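Side-chain contact in putative phophotriesterase (Proteus mirabilis, PDB 3RHG), which probably hydrolyses ester bonds as a metal-dependent hydrolase of the phosphotriesterase family, with two zinc ions in its active site: residues 172-175 / 176-179. Residues are numbered along the deposited sequence; the frame is centred on the assembly and turned at random.
Sequences FFTD and GEKN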
loop_
_atom_site.group_PDB
_atom_site.type_symbol
_atom_site.label_atom_id
_atom_site.label_comp_id
_atom_site.label_asym_id
_atom_site.label_seq_id
_atom_site.Cartn_x
_atom_site.Cartn_y
_atom_site.Cartn_z
ATOM N N PHE A 172 12.811 -20.644 12.050
ATOM C CA PHE A 172 13.712 -21.430 12.875
ATOM C C PHE A 172 13.849 -22.866 12.381
ATOM O O PHE A 172 14.659 -23.632 12.928
ATOM C CB PHE A 172 13.185 -21.392 14.316
ATOM C CG PHE A 172 12.894 -20.000 14.773
ATOM C CD1 PHE A 172 13.932 -19.133 15.059
ATOM C CD2 PHE A 172 11.594 -19.512 14.793
ATOM C CE1 PHE A 172 13.686 -17.830 15.437
ATOM C CE2 PHE A 172 11.337 -18.207 15.162
ATOM C CZ PHE A 172 12.388 -17.363 15.487
ATOM N N PHE A 173 13.075 -23.203 11.341
ATOM C CA PHE A 173 13.005 -24.551 10.733
ATOM C C PHE A 173 13.349 -25.638 11.749
ATOM O O PHE A 173 14.434 -26.233 11.717
ATOM C CB PHE A 173 13.901 -24.636 9.482
ATOM C CG PHE A 173 13.563 -25.780 8.542
ATOM C CD1 PHE A 173 12.380 -26.513 8.693
ATOM C CD2 PHE A 173 14.397 -26.076 7.460
ATOM C CE1 PHE A 173 12.044 -27.545 7.796
ATOM C CE2 PHE A 173 14.068 -27.097 6.563
ATOM C CZ PHE A 173 12.898 -27.843 6.738
ATOM N N THR A 174 12.418 -25.878 12.675
ATOM C CA THR A 174 12.698 -26.748 13.800
ATOM C C THR A 174 12.778 -28.229 13.398
ATOM O O THR A 174 12.324 -28.626 12.299
ATOM C CB THR A 174 11.607 -26.584 14.892
ATOM O OG1 THR A 174 10.376 -27.127 14.405
ATOM C CG2 THR A 174 11.381 -25.130 15.221
ATOM N N ASP A 175 13.297 -29.062 14.297
ATOM C CA ASP A 175 13.360 -30.502 14.038
ATOM C C ASP A 175 11.954 -31.049 13.764
ATOM O O ASP A 175 11.765 -31.922 12.914
ATOM C CB ASP A 175 13.995 -31.219 15.230
ATOM C CG ASP A 175 15.497 -31.006 15.305
ATOM O OD1 ASP A 175 16.084 -30.358 14.386
ATOM O OD2 ASP A 175 16.096 -31.485 16.298
ATOM N N GLY A 176 10.960 -30.552 14.490
ATOM C CA GLY A 176 9.588 -31.006 14.250
ATOM C C GLY A 176 9.059 -30.591 12.887
ATOM O O GLY A 176 8.382 -31.373 12.224
ATOM N N GLU A 177 9.386 -29.372 12.462
ATOM C CA GLU A 177 9.028 -28.920 11.130
ATOM C C GLU A 177 9.681 -29.771 10.039
ATOM O O GLU A 177 9.059 -30.041 9.003
ATOM C CB GLU A 177 9.291 -27.416 10.973
ATOM C CG GLU A 177 8.360 -26.615 11.903
ATOM C CD GLU A 177 8.786 -25.169 12.139
ATOM O OE1 GLU A 177 9.878 -24.754 11.671
ATOM O OE2 GLU A 177 7.996 -24.430 12.767
ATOM N N LYS A 178 10.923 -30.186 10.258
ATOM C CA LYS A 178 11.599 -31.066 9.304
ATOM C C LYS A 178 10.883 -32.403 9.227
ATOM O O LYS A 178 10.702 -32.964 8.149
ATOM C CB LYS A 178 13.080 -31.247 9.661
ATOM C CG LYS A 178 13.853 -29.938 9.480
ATOM C CD LYS A 178 15.277 -29.994 10.030
ATOM C CE LYS A 178 16.035 -28.724 9.660
ATOM N NZ LYS A 178 17.368 -28.710 10.349
ATOM N N ASN A 179 10.455 -32.924 10.369
ATOM C CA ASN A 179 9.719 -34.179 10.336
ATOM C C ASN A 179 8.314 -34.081 9.720
ATOM O O ASN A 179 7.866 -34.993 9.007
ATOM C CB ASN A 179 9.748 -34.793 11.708
ATOM C CG ASN A 179 11.115 -35.414 12.002
ATOM O OD1 ASN A 179 11.894 -35.730 11.061
ATOM N ND2 ASN A 179 11.423 -35.589 13.270
HETATM O O HOH W 1 16.227 -27.972 12.996
#
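Thr174 and Glu177 trade hydrogen bonds in a capping box at the start of helix 175-188, which follows the fourth strand of the parallel (beta/alpha)8 barrel. Thr174 is the N-cap: OG1, held between the backbone N and the carbonyl carbon (chi1 69°), accepts from Glu177 N at 3.1 Å. In return Thr174 N donates to Glu177 OE1 at 3.0 Å, reaching the oxygen from above the carboxylate plane, 51° out of it. The helical ladder then begins with Lys178 N to Thr174 O and Asn179 N to Asp175 O.

On another flank of this turn, Lys178 lies across one face of the Phe173 ring, its extended chain crossing the Phe173 side chain at about a right angle. Lys178 CG sits 3.7 Å from the centroid of the Phe173 ring in a CH-pi contact, shifted toward the rim near CE1. Glu177 CB meets the same ring at its edge, in plane, 3.9 Å from Phe173 CD1. At the polar end of Lys178 a water bridges the turn: it accepts from Lys178 NZ at 3.0 Å and lies 2.8 Å from both Phe173 O and Asp175 OD1. Helix 207-217 adds Val210 and Ile213 around Phe173, which is buried.

A second shell fixes the box. The Glu177 side chain comes within about 7 Å of that of the zinc ligand His199. Ser170 OG is hydrogen-bonded to Glu177 OE1, while Glu128 engages both partners, through OE1 to Thr174 OG1 and through its backbone N to Glu177 OE2, so both carboxylate oxygens of Glu177 have partners.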